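Glutamate--cysteine ligase GshA (Methylobacillus flagellatus KT, PDB 3K1T) is probably a glutamate–cysteine ligase, joining glutamate to cysteine to give gamma-glutamylcysteine, the precursor of glutathione. Local coordinates at residues P43-V48 / A173-N178; A83-V88 / R123-E128; L7-T12 / Y332-L337; P14-E19 / A394-P399. One frame throughout, in Å; residues are numbered along the deposited sequence.

Contact 1: residues P43-V48 / A173-N178; sequences PFYASV and AILLNN. With SO4 (sulfate ion), chain B.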
loop_
_atom_site.group_PDB
_atom_site.type_symbol
_atom_site.label_atom_id
_atom_site.label_comp_id
_atom_site.label_asym_id
_atom_site.label_seq_id
_atom_site.Cartn_x
_atom_site.Cartn_y
_atom_site.Cartn_z
ATOM N N PRO A 43 -14.652 4.548 1.047
ATOM C CA PRO A 43 -14.545 5.218 2.337
ATOM C C PRO A 43 -13.086 5.253 2.811
ATOM O O PRO A 43 -12.247 4.478 2.326
ATOM C CB PRO A 43 -15.342 4.300 3.308
ATOM C CG PRO A 43 -16.064 3.367 2.460
ATOM C CD PRO A 43 -15.360 3.262 1.167
ATOM N N PHE A 44 -12.817 6.095 3.809
ATOM C CA PHE A 44 -11.490 6.190 4.427
ATOM C C PHE A 44 -11.074 4.824 5.004
ATOM O O PHE A 44 -9.936 4.371 4.825
ATOM C CB PHE A 44 -11.505 7.287 5.540
ATOM C CG PHE A 44 -10.154 7.579 6.112
ATOM C CD1 PHE A 44 -9.348 8.558 5.544
ATOM C CD2 PHE A 44 -9.680 6.880 7.216
ATOM C CE1 PHE A 44 -8.084 8.812 6.019
ATOM C CE2 PHE A 44 -8.410 7.141 7.718
ATOM C CZ PHE A 44 -7.607 8.110 7.113
ATOM N N TYR A 45 -12.011 4.196 5.740
ATOM C CA TYR A 45 -11.817 2.894 6.336
ATOM C C TYR A 45 -13.139 2.147 6.514
ATOM O O TYR A 45 -14.216 2.748 6.437
ATOM C CB TYR A 45 -10.986 2.947 7.636
ATOM C CG TYR A 45 -11.508 3.729 8.829
ATOM C CD1 TYR A 45 -12.778 4.332 8.865
ATOM C CD2 TYR A 45 -10.682 3.897 9.942
ATOM C CE1 TYR A 45 -13.204 5.082 9.993
ATOM C CE2 TYR A 45 -11.097 4.604 11.064
ATOM C CZ TYR A 45 -12.359 5.192 11.103
ATOM O OH TYR A 45 -12.734 5.877 12.252
ATOM N N ALA A 46 -13.048 0.833 6.725
ATOM C CA ALA A 46 -14.228 -0.005 6.873
ATOM C C ALA A 46 -13.846 -1.400 7.318
ATOM O O ALA A 46 -12.717 -1.868 7.078
ATOM C CB ALA A 46 -14.997 -0.079 5.530
ATOM N N SER A 47 -14.802 -2.091 7.921
ATOM C CA SER A 47 -14.657 -3.521 8.176
ATOM C C SER A 47 -15.914 -4.252 7.746
ATOM O O SER A 47 -17.039 -3.700 7.831
ATOM C CB SER A 47 -14.337 -3.824 9.638
ATOM O OG SER A 47 -15.391 -3.487 10.497
ATOM N N VAL A 48 -15.735 -5.480 7.242
ATOM C CA VAL A 48 -16.864 -6.281 6.815
ATOM C C VAL A 48 -16.769 -7.664 7.452
ATOM O O VAL A 48 -15.722 -8.321 7.340
ATOM C CB VAL A 48 -16.928 -6.407 5.258
ATOM C CG1 VAL A 48 -18.028 -7.396 4.827
ATOM C CG2 VAL A 48 -17.157 -5.033 4.614
ATOM N N ALA A 173 -9.604 18.319 9.113
ATOM C CA ALA A 173 -10.684 17.379 8.974
ATOM C C ALA A 173 -10.896 16.625 10.276
ATOM O O ALA A 173 -10.051 16.656 11.173
ATOM C CB ALA A 173 -10.364 16.397 7.841
ATOM N N ILE A 174 -12.019 15.927 10.349
ATOM C CA ILE A 174 -12.450 15.218 11.547
ATOM C C ILE A 174 -12.773 13.780 11.170
ATOM O O ILE A 174 -13.654 13.556 10.348
ATOM C CB ILE A 174 -13.704 15.877 12.138
ATOM C CG1 ILE A 174 -13.396 17.340 12.509
ATOM C CG2 ILE A 174 -14.248 15.086 13.353
ATOM C CD1 ILE A 174 -14.666 18.183 12.671
ATOM N N LEU A 175 -12.081 12.822 11.772
ATOM C CA LEU A 175 -12.335 11.412 11.534
ATOM C C LEU A 175 -13.201 10.848 12.627
ATOM O O LEU A 175 -12.854 10.906 13.805
ATOM C CB LEU A 175 -11.020 10.615 11.439
ATOM C CG LEU A 175 -11.145 9.111 11.192
ATOM C CD1 LEU A 175 -11.801 8.829 9.818
ATOM C CD2 LEU A 175 -9.754 8.376 11.269
ATOM N N LEU A 176 -14.374 10.361 12.242
ATOM C CA LEU A 176 -15.252 9.678 13.171
ATOM C C LEU A 176 -14.863 8.221 13.392
ATOM O O LEU A 176 -14.827 7.426 12.446
ATOM C CB LEU A 176 -16.694 9.724 12.662
ATOM C CG LEU A 176 -17.287 11.101 12.446
ATOM C CD1 LEU A 176 -18.614 10.966 11.659
ATOM C CD2 LEU A 176 -17.459 11.808 13.816
ATOM N N ASN A 177 -14.608 7.856 14.649
ATOM C CA ASN A 177 -14.561 6.453 15.065
ATOM C C ASN A 177 -15.743 6.164 16.011
ATOM O O ASN A 177 -15.680 5.286 16.862
ATOM C CB ASN A 177 -13.219 6.112 15.709
ATOM C CG ASN A 177 -12.956 4.629 15.770
ATOM O OD1 ASN A 177 -12.833 4.049 16.862
ATOM N ND2 ASN A 177 -12.880 3.994 14.590
ATOM N N ASN A 178 -16.817 6.930 15.817
ATOM C CA ASN A 178 -18.056 6.907 16.618
ATOM C C ASN A 178 -19.170 6.867 15.552
ATOM O O ASN A 178 -19.219 7.748 14.681
ATOM C CB ASN A 178 -18.116 8.202 17.422
ATOM C CG ASN A 178 -19.358 8.329 18.285
ATOM O OD1 ASN A 178 -20.474 7.947 17.877
ATOM N ND2 ASN A 178 -19.171 8.861 19.496
HETATM S S SO4 B . -15.468 -3.935 14.051
HETATM O O1 SO4 B . -15.060 -5.133 14.747
HETATM O O2 SO4 B . -14.426 -3.858 13.076
HETATM O O3 SO4 B . -16.750 -4.090 13.400
HETATM O O4 SO4 B . -15.466 -2.767 14.959
#

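Contact 2: residues A83-V88 / R123-E128; sequences AAMVAV and RQAGLE. With SO4 (sulfate ion), chain D.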
loop_
_atom_site.group_PDB
_atom_site.type_symbol
_atom_site.label_atom_id
_atom_site.label_comp_id
_atom_site.label_asym_id
_atom_site.label_seq_id
_atom_site.Cartn_x
_atom_site.Cartn_y
_atom_site.Cartn_z
ATOM N N ALA A 83 -1.764 2.078 3.013
ATOM C CA ALA A 83 -3.159 2.240 2.622
ATOM C C ALA A 83 -3.758 3.497 3.270
ATOM O O ALA A 83 -4.546 4.202 2.672
ATOM C CB ALA A 83 -3.964 0.968 3.002
ATOM N N ALA A 84 -3.407 3.759 4.521
ATOM C CA ALA A 84 -3.883 4.965 5.200
ATOM C C ALA A 84 -3.347 6.207 4.476
ATOM O O ALA A 84 -4.069 7.177 4.300
ATOM C CB ALA A 84 -3.427 4.991 6.667
HETATM N N MSE A 85 -2.099 6.176 4.026
HETATM C CA MSE A 85 -1.579 7.292 3.209
HETATM C C MSE A 85 -2.335 7.529 1.908
HETATM O O MSE A 85 -2.625 8.671 1.548
HETATM C CB MSE A 85 -0.084 7.135 2.891
HETATM C CG MSE A 85 0.750 7.388 4.084
HETATM SE SE MSE A 85 2.645 7.018 3.664
HETATM C CE MSE A 85 3.426 8.297 4.967
ATOM N N VAL A 86 -2.687 6.454 1.222
ATOM C CA VAL A 86 -3.557 6.553 0.031
ATOM C C VAL A 86 -4.896 7.197 0.395
ATOM O O VAL A 86 -5.357 8.099 -0.286
ATOM C CB VAL A 86 -3.776 5.148 -0.602
ATOM C CG1 VAL A 86 -4.819 5.202 -1.754
ATOM C CG2 VAL A 86 -2.425 4.594 -1.120
ATOM N N ALA A 87 -5.533 6.725 1.471
ATOM C CA ALA A 87 -6.804 7.290 1.940
ATOM C C ALA A 87 -6.677 8.792 2.221
ATOM O O ALA A 87 -7.508 9.580 1.772
ATOM C CB ALA A 87 -7.316 6.557 3.205
ATOM N N VAL A 88 -5.645 9.191 2.954
ATOM C CA VAL A 88 -5.375 10.613 3.176
ATOM C C VAL A 88 -5.259 11.400 1.861
ATOM O O VAL A 88 -5.848 12.483 1.725
ATOM C CB VAL A 88 -4.128 10.801 4.032
ATOM C CG1 VAL A 88 -3.638 12.304 4.027
ATOM C CG2 VAL A 88 -4.381 10.257 5.451
ATOM N N ARG A 123 -0.678 8.532 12.660
ATOM C CA ARG A 123 0.561 9.276 12.886
ATOM C C ARG A 123 1.677 8.787 11.951
ATOM O O ARG A 123 2.462 9.602 11.416
ATOM C CB ARG A 123 1.026 9.169 14.347
ATOM C CG ARG A 123 0.115 10.025 15.282
ATOM C CD ARG A 123 0.542 9.957 16.736
ATOM N NE ARG A 123 -0.353 10.816 17.518
ATOM C CZ ARG A 123 -0.709 10.627 18.784
ATOM N NH1 ARG A 123 -0.248 9.594 19.474
ATOM N NH2 ARG A 123 -1.536 11.506 19.373
ATOM N N GLN A 124 1.790 7.476 11.820
ATOM C CA GLN A 124 2.764 6.887 10.865
ATOM C C GLN A 124 2.465 7.275 9.408
ATOM O O GLN A 124 3.378 7.355 8.594
ATOM C CB GLN A 124 2.859 5.376 11.002
ATOM C CG GLN A 124 3.330 4.859 12.402
ATOM C CD GLN A 124 4.812 4.883 12.593
ATOM O OE1 GLN A 124 5.408 5.935 12.790
ATOM N NE2 GLN A 124 5.420 3.726 12.508
ATOM N N ALA A 125 1.208 7.590 9.118
ATOM C CA ALA A 125 0.823 8.120 7.818
ATOM C C ALA A 125 1.173 9.584 7.658
ATOM O O ALA A 125 0.982 10.150 6.590
ATOM C CB ALA A 125 -0.713 7.847 7.523
ATOM N N GLY A 126 1.726 10.187 8.697
ATOM C CA GLY A 126 2.239 11.544 8.624
ATOM C C GLY A 126 1.277 12.647 9.056
ATOM O O GLY A 126 1.457 13.788 8.683
ATOM N N LEU A 127 0.235 12.277 9.782
ATOM C CA LEU A 127 -0.690 13.264 10.339
ATOM C C LEU A 127 -0.364 13.572 11.807
ATOM O O LEU A 127 0.108 12.716 12.547
ATOM C CB LEU A 127 -2.103 12.745 10.204
ATOM C CG LEU A 127 -2.644 12.619 8.786
ATOM C CD1 LEU A 127 -3.924 11.790 8.831
ATOM C CD2 LEU A 127 -2.887 14.032 8.157
ATOM N N GLU A 128 -0.598 14.824 12.213
ATOM C CA GLU A 128 -0.627 15.180 13.629
ATOM C C GLU A 128 -2.042 14.873 14.084
ATOM O O GLU A 128 -2.998 15.413 13.518
ATOM C CB GLU A 128 -0.249 16.662 13.771
ATOM C CG GLU A 128 -0.149 17.172 15.173
ATOM C CD GLU A 128 0.047 18.719 15.227
ATOM O OE1 GLU A 128 0.599 19.295 14.230
ATOM O OE2 GLU A 128 -0.382 19.324 16.254
HETATM S S SO4 D . 2.005 6.776 18.519
HETATM O O1 SO4 D . 2.203 5.576 19.289
HETATM O O2 SO4 D . 2.580 6.716 17.157
HETATM O O3 SO4 D . 0.545 6.802 18.437
HETATM O O4 SO4 D . 2.357 8.058 19.121
#

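Contact 3: residues L7-T12 / Y332-L337; sequences LTTALT and YTFEHL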
loop_
_atom_site.group_PDB
_atom_site.type_symbol
_atom_site.label_atom_id
_atom_site.label_comp_id
_atom_site.label_asym_id
_atom_site.label_seq_id
_atom_site.Cartn_x
_atom_site.Cartn_y
_atom_site.Cartn_z
ATOM N N LEU A 7 -13.082 -25.480 8.614
ATOM C CA LEU A 7 -14.472 -25.868 8.430
ATOM C C LEU A 7 -14.785 -27.245 9.004
ATOM O O LEU A 7 -14.011 -28.196 8.843
ATOM C CB LEU A 7 -14.836 -25.850 6.930
ATOM C CG LEU A 7 -14.917 -24.518 6.217
ATOM C CD1 LEU A 7 -15.020 -24.721 4.684
ATOM C CD2 LEU A 7 -16.117 -23.708 6.724
ATOM N N THR A 8 -15.951 -27.380 9.611
ATOM C CA THR A 8 -16.381 -28.658 10.167
ATOM C C THR A 8 -17.484 -29.255 9.297
ATOM O O THR A 8 -18.334 -30.021 9.761
ATOM C CB THR A 8 -16.906 -28.461 11.629
ATOM O OG1 THR A 8 -17.976 -27.513 11.623
ATOM C CG2 THR A 8 -15.815 -27.977 12.540
ATOM N N THR A 9 -17.524 -28.854 8.039
ATOM C CA THR A 9 -18.502 -29.397 7.121
ATOM C C THR A 9 -17.759 -29.912 5.896
ATOM O O THR A 9 -16.772 -29.320 5.478
ATOM C CB THR A 9 -19.534 -28.325 6.671
ATOM O OG1 THR A 9 -20.391 -28.924 5.708
ATOM C CG2 THR A 9 -18.853 -27.106 5.987
ATOM N N ALA A 10 -18.257 -31.004 5.337
ATOM C CA ALA A 10 -17.756 -31.556 4.059
ATOM C C ALA A 10 -18.541 -30.997 2.875
ATOM O O ALA A 10 -18.132 -31.138 1.744
ATOM C CB ALA A 10 -17.837 -33.095 4.074
ATOM N N LEU A 11 -19.650 -30.311 3.128
ATOM C CA LEU A 11 -20.432 -29.727 2.050
ATOM C C LEU A 11 -19.872 -28.337 1.725
ATOM O O LEU A 11 -20.277 -27.322 2.300
ATOM C CB LEU A 11 -21.911 -29.704 2.415
ATOM C CG LEU A 11 -22.836 -29.537 1.201
ATOM C CD1 LEU A 11 -24.270 -29.865 1.581
ATOM C CD2 LEU A 11 -22.744 -28.152 0.592
ATOM N N THR A 12 -18.895 -28.326 0.825
ATOM C CA THR A 12 -18.152 -27.132 0.419
ATOM C C THR A 12 -18.176 -26.891 -1.087
ATOM O O THR A 12 -17.491 -25.987 -1.582
ATOM C CB THR A 12 -16.676 -27.212 0.901
ATOM O OG1 THR A 12 -16.054 -28.364 0.321
ATOM C CG2 THR A 12 -16.585 -27.316 2.458
ATOM N N TYR A 332 -25.002 -19.518 7.997
ATOM C CA TYR A 332 -24.242 -20.296 8.979
ATOM C C TYR A 332 -22.771 -19.989 8.836
ATOM O O TYR A 332 -22.291 -19.655 7.729
ATOM C CB TYR A 332 -24.461 -21.802 8.760
ATOM C CG TYR A 332 -25.802 -22.267 9.263
ATOM C CD1 TYR A 332 -25.966 -22.659 10.582
ATOM C CD2 TYR A 332 -26.902 -22.315 8.411
ATOM C CE1 TYR A 332 -27.205 -23.068 11.067
ATOM C CE2 TYR A 332 -28.156 -22.721 8.880
ATOM C CZ TYR A 332 -28.303 -23.087 10.218
ATOM O OH TYR A 332 -29.534 -23.506 10.698
ATOM N N THR A 333 -22.040 -20.075 9.949
ATOM C CA THR A 333 -20.593 -20.221 9.867
ATOM C C THR A 333 -20.209 -21.597 10.411
ATOM O O THR A 333 -20.601 -21.952 11.527
ATOM C CB THR A 333 -19.781 -19.154 10.623
ATOM O OG1 THR A 333 -18.384 -19.577 10.695
ATOM C CG2 THR A 333 -20.341 -18.892 12.066
ATOM N N PHE A 334 -19.439 -22.365 9.630
ATOM C CA PHE A 334 -18.942 -23.665 10.093
ATOM C C PHE A 334 -17.450 -23.637 10.372
ATOM O O PHE A 334 -16.858 -24.672 10.644
ATOM C CB PHE A 334 -19.298 -24.786 9.110
ATOM C CG PHE A 334 -20.768 -24.951 8.936
ATOM C CD1 PHE A 334 -21.556 -25.318 10.005
ATOM C CD2 PHE A 334 -21.376 -24.642 7.749
ATOM C CE1 PHE A 334 -22.939 -25.441 9.869
ATOM C CE2 PHE A 334 -22.751 -24.767 7.601
ATOM C CZ PHE A 334 -23.533 -25.167 8.674
ATOM N N GLU A 335 -16.839 -22.456 10.375
ATOM C CA GLU A 335 -15.434 -22.380 10.769
ATOM C C GLU A 335 -15.339 -22.540 12.297
ATOM O O GLU A 335 -16.137 -21.945 13.031
ATOM C CB GLU A 335 -14.818 -21.056 10.327
ATOM C CG GLU A 335 -14.817 -20.861 8.826
ATOM C CD GLU A 335 -13.920 -19.687 8.396
ATOM O OE1 GLU A 335 -12.679 -19.836 8.442
ATOM O OE2 GLU A 335 -14.460 -18.614 8.064
ATOM N N HIS A 336 -14.403 -23.358 12.753
ATOM C CA HIS A 336 -14.167 -23.570 14.162
ATOM C C HIS A 336 -12.669 -23.524 14.465
ATOM O O HIS A 336 -11.836 -24.084 13.732
ATOM C CB HIS A 336 -14.638 -24.954 14.600
ATOM C CG HIS A 336 -16.115 -25.107 14.734
ATOM N ND1 HIS A 336 -16.963 -25.156 13.645
ATOM C CD2 HIS A 336 -16.895 -25.253 15.836
ATOM C CE1 HIS A 336 -18.206 -25.343 14.076
ATOM N NE2 HIS A 336 -18.194 -25.384 15.400
ATOM N N LEU A 337 -12.346 -22.922 15.600
ATOM C CA LEU A 337 -11.035 -23.076 16.220
ATOM C C LEU A 337 -11.224 -24.073 17.347
ATOM O O LEU A 337 -11.731 -23.747 18.422
ATOM C CB LEU A 337 -10.509 -21.728 16.750
ATOM C CG LEU A 337 -9.060 -21.746 17.268
ATOM C CD1 LEU A 337 -8.080 -21.787 16.075
ATOM C CD2 LEU A 337 -8.826 -20.483 18.202
#

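Contact 4: residues P14-E19 / A394-P399; sequences PLLTLE and APDAAP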
loop_
_atom_site.group_PDB
_atom_site.type_symbol
_atom_site.label_atom_id
_atom_site.label_comp_id
_atom_site.label_asym_id
_atom_site.label_seq_id
_atom_site.Cartn_x
_atom_site.Cartn_y
_atom_site.Cartn_z
ATOM N N PRO A 14 -20.206 -25.444 -3.231
ATOM C CA PRO A 14 -20.424 -24.073 -3.715
ATOM C C PRO A 14 -19.286 -23.095 -3.409
ATOM O O PRO A 14 -18.962 -22.254 -4.244
ATOM C CB PRO A 14 -21.736 -23.654 -3.055
ATOM C CG PRO A 14 -22.451 -24.993 -2.811
ATOM C CD PRO A 14 -21.331 -25.936 -2.424
ATOM N N LEU A 15 -18.666 -23.215 -2.244
ATOM C CA LEU A 15 -17.516 -22.388 -1.921
ATOM C C LEU A 15 -16.404 -22.653 -2.937
ATOM O O LEU A 15 -15.753 -21.719 -3.446
ATOM C CB LEU A 15 -17.027 -22.675 -0.494
ATOM C CG LEU A 15 -15.674 -22.088 -0.051
ATOM C CD1 LEU A 15 -15.801 -20.530 0.034
ATOM C CD2 LEU A 15 -15.168 -22.706 1.278
ATOM N N LEU A 16 -16.144 -23.931 -3.213
ATOM C CA LEU A 16 -15.055 -24.262 -4.141
ATOM C C LEU A 16 -15.398 -23.795 -5.567
ATOM O O LEU A 16 -14.513 -23.380 -6.299
ATOM C CB LEU A 16 -14.657 -25.770 -4.064
ATOM C CG LEU A 16 -13.534 -26.066 -3.018
ATOM C CD1 LEU A 16 -13.982 -25.732 -1.580
ATOM C CD2 LEU A 16 -13.066 -27.514 -3.021
ATOM N N THR A 17 -16.670 -23.838 -5.951
ATOM C CA THR A 17 -17.096 -23.311 -7.244
ATOM C C THR A 17 -16.825 -21.798 -7.318
ATOM O O THR A 17 -16.311 -21.294 -8.303
ATOM C CB THR A 17 -18.589 -23.579 -7.506
ATOM O OG1 THR A 17 -18.813 -24.996 -7.515
ATOM C CG2 THR A 17 -19.047 -22.952 -8.862
ATOM N N LEU A 18 -17.236 -21.076 -6.294
ATOM C CA LEU A 18 -16.908 -19.641 -6.205
ATOM C C LEU A 18 -15.421 -19.378 -6.316
ATOM O O LEU A 18 -14.994 -18.509 -7.107
ATOM C CB LEU A 18 -17.459 -19.063 -4.922
ATOM C CG LEU A 18 -17.055 -17.615 -4.578
ATOM C CD1 LEU A 18 -17.518 -16.620 -5.623
ATOM C CD2 LEU A 18 -17.600 -17.247 -3.186
ATOM N N GLU A 19 -14.620 -20.087 -5.514
ATOM C CA GLU A 19 -13.168 -19.926 -5.568
ATOM C C GLU A 19 -12.613 -20.177 -6.976
ATOM O O GLU A 19 -11.790 -19.391 -7.453
ATOM C CB GLU A 19 -12.475 -20.827 -4.545
ATOM C CG GLU A 19 -12.682 -20.364 -3.119
ATOM C CD GLU A 19 -12.351 -21.414 -2.046
ATOM O OE1 GLU A 19 -12.450 -22.623 -2.331
ATOM O OE2 GLU A 19 -12.001 -20.996 -0.898
ATOM N N ALA A 394 -4.718 -25.106 -5.398
ATOM C CA ALA A 394 -6.002 -25.653 -4.931
ATOM C C ALA A 394 -6.961 -24.479 -4.653
ATOM O O ALA A 394 -6.570 -23.492 -4.032
ATOM C CB ALA A 394 -5.835 -26.532 -3.666
ATOM N N PRO A 395 -8.203 -24.577 -5.127
ATOM C CA PRO A 395 -9.117 -23.455 -4.960
ATOM C C PRO A 395 -9.339 -23.045 -3.494
ATOM O O PRO A 395 -9.518 -21.857 -3.233
ATOM C CB PRO A 395 -10.413 -23.948 -5.594
ATOM C CG PRO A 395 -10.039 -25.121 -6.467
ATOM C CD PRO A 395 -8.741 -25.638 -5.994
ATOM N N ASP A 396 -9.308 -24.006 -2.559
ATOM C CA ASP A 396 -9.449 -23.692 -1.128
ATOM C C ASP A 396 -8.133 -23.693 -0.340
ATOM O O ASP A 396 -8.154 -23.718 0.883
ATOM C CB ASP A 396 -10.478 -24.624 -0.449
ATOM C CG ASP A 396 -11.062 -24.021 0.845
ATOM O OD1 ASP A 396 -11.313 -22.774 0.882
ATOM O OD2 ASP A 396 -11.265 -24.797 1.838
ATOM N N ALA A 397 -6.993 -23.581 -1.019
ATOM C CA ALA A 397 -5.747 -23.295 -0.338
ATOM C C ALA A 397 -5.921 -21.964 0.433
ATOM O O ALA A 397 -6.688 -21.086 0.011
ATOM C CB ALA A 397 -4.576 -23.185 -1.336
ATOM N N ALA A 398 -5.184 -21.800 1.519
ATOM C CA ALA A 398 -5.365 -20.628 2.385
ATOM C C ALA A 398 -5.304 -19.271 1.661
ATOM O O ALA A 398 -6.197 -18.438 1.853
ATOM C CB ALA A 398 -4.369 -20.646 3.592
ATOM N N PRO A 399 -4.298 -19.056 0.807
ATOM C CA PRO A 399 -4.253 -17.770 0.095
ATOM C C PRO A 399 -5.431 -17.557 -0.853
ATOM O O PRO A 399 -5.774 -16.410 -1.158
ATOM C CB PRO A 399 -2.965 -17.826 -0.710
ATOM C CG PRO A 399 -2.200 -19.031 -0.200
ATOM C CD PRO A 399 -3.122 -19.910 0.537
#

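Contact 1: residues P43-V48 / A173-N178
Strands 45-48 and 173-177, which meet through Tyr45 and Leu175, run almost parallel, at 17°, but their axes come no closer than 10.2 Å, so side chains bridge the space, one of them reaching a backbone oxygen. Tyr45 spans most of it, its CG placed between the backbone N and the carbonyl carbon (chi1 62°). Its hydroxyl donates to the backbone oxygen of Leu176, OH to O 2.6 Å, and this oxygen lies at the ring edge, in the plane of the ring. The donor sits above the carbonyl plane. The same hydroxyl accepts from Asn177, ND2 to OH 3.0 Å, in a fairly straight bond (162°) that lies close to the amide plane. The buried hydroxyl thus both gives and receives. Asn177 is itself fixed from outside: OD1 bonds to Tyr111 and Asn114, and ND2 also reaches the backbone oxygen of Pro66. The two strands belong to different sheets. Strand 45-52 pairs with 57-63 and 340-349 in an antiparallel sheet, while 173-177 lies between 97-102 and 194-196 in a mixed sheet. Leu175 packs against Phe44 and Tyr45. It meets Tyr45 tip to tip, CD1 lying 3.9 Å from Tyr45 CZ. Phe44 crosses Leu175 at about a right angle, with Phe44 CD2 3.9 Å from Leu175 CD1. Phe44 CD2 also lies over one face of the Tyr45 ring, near the rim. Ile196 packs on both Phe44 and Leu175. Farther along the first strand, Ser47 OG donates to sulfate O2 at 2.8 Å; Asn63, Gly67 and Arg359 hold the same ion.

Contact 2: residues A83-V88 / R123-E128
Met85, modelled as selenomethionine, runs past Ala125 with its chain extended beyond CG. Its CB stands 4.7 Å from Ala125 CB. CG comes closer, 3.8 Å from Ala125 CB and almost as near to the backbone oxygen of Ala125. SE carries the chain on to the methyl. CE ends beside two carbonyl oxygens, 3.5 Å from Ala125 O and 3.7 Å from Gln124 O. The tip therefore rests on the C-terminal end of helix 109-124. This end is closed by a Schellman motif: Gly126 leaves the helix with positive phi (94°), and its N bonds back to Arg123 O. The helix links the parallel neighbours 97-102 and 128-133 in a beta-alpha-beta crossover, and the Schellman turn leads into the second of these strands. The facing helix, 77-91, also offers Ala84, whose CB is 4.0 Å from Ala125 CB. One turn on, Val88 and Leu127 lie alongside each other, pointing opposite ways, with Val88 CG2 3.7 Å from Leu127 CD1. The second subunit is close by. Its Arg34 NH1 bonds to Ala125 O, its Glu30 packs on Met85, and its Val86 packs on Val86 of this chain.

Contact 3: residues L7-T12 / Y332-L337
Leu7 and Glu335 form an antiparallel, non-hydrogen-bonded pair, CA to CA 4.3 Å, where the short strand 6-7 joins an antiparallel sheet alongside 335-337. Their side chains lie on the same face of the sheet, and Leu7 CD2 touches Glu335 CG at 3.8 Å. The carboxylate of Glu335 points to other partners, chiefly Tyr358 OH. Just beyond the pair, the backbone oxygen of Phe334 accepts three hydrogen bonds. Thr8 N donates at 3.0 Å to Phe334 O. Thr8 OG1 donates to Phe334 O at 3.2 Å, in the carbonyl plane and on a lone pair. The hydroxyl gets there because OG1 sits between the backbone N and the carbonyl carbon (chi1 58°). His336 ND1 is the third donor, 3.0 Å from Phe334 O, and the oxygen lies in the plane of the imidazole. Relative to the carbonyl plane this donor stands well above, 70° out of it. Thr8 also crosses His336 at about a right angle, its CG2 3.6 Å from His336 CG. An alanine in place of His336 would probably leave Phe334 O with one donor fewer and open a gap beside the Thr8 methyl. Strand 6-7 ends at Leu7, and the chain then turns toward helix 13-23. Thr9 makes an ST turn, OG1 accepting from Leu11 N at 3.0 Å. The other branch of Thr9, CG2, packs on Phe334, 3.9 Å from its CB and about as near to CD2 of that ring.

Contact 4: residues P14-E19 / A394-P399
Glu19 and Asp396 form the tight part of this contact, between helix 13-23 and the turn that leads into helix 398-421. Glu19 is buried and extended beyond CG. Its OE2 lies only 2.6 Å from Asp396 OD1, and the two carboxylate planes are 38° apart. Glu19 also lies over the Pro395 carbonyl, with CD 3.1 Å from Pro395 O. Glu19 OE1, another acceptor, is 3.2 Å from Pro395 O. Near the backbone the packing is apolar, with Glu19 CB 3.9 Å from Pro395 CB. Pro395 and Asp396 are the central residues of a type I beta turn from Ala394 to Ala397, closed by Ala397 N bonding to Ala394 O. Ala397 then takes the N-cap position of helix 398-421. The looser side is at Leu16, which is partly exposed. Its CD1 meets Asp396 CB at 3.8 Å, the two side chains crossing at about a right angle. Leu15, on the buried side, brings CD2 to 3.9 Å from Asp396 OD1. Arg401, from the first turn of helix 398-421, makes a salt bridge through NE to Asp396 OD1 and packs on Leu15 and Glu19. An alanine in place of Glu19 would probably leave Asp396 OD1 without its close carboxylate mate and a gap over the Pro395 carbonyl. Two acid oxygens this near each other suggest that one group holds a proton and shares it, with Arg401 probably offsetting the remaining negative charge.

The contacts fall into two pairs. Contacts 1 and 2 have centres 13 Å apart and touch where Phe44 packs on Ala87 of helix 77-91. Contacts 3 and 4 are also 13 Å apart and touch through Leu7 and Leu15. Between the pairs the centres are 31 to 38 Å apart. Contacts 1 and 3, on opposite sides of the chain's centre, both reach the antiparallel sheet that holds strands 45-52 and 335-337. Along the chain, contact 2 is nested within contact 1, and both lie within contacts 3 and 4, whose segments alternate. The N-terminal residues are thus tied to late parts of the chain, while contact 2 lies beside the second subunit.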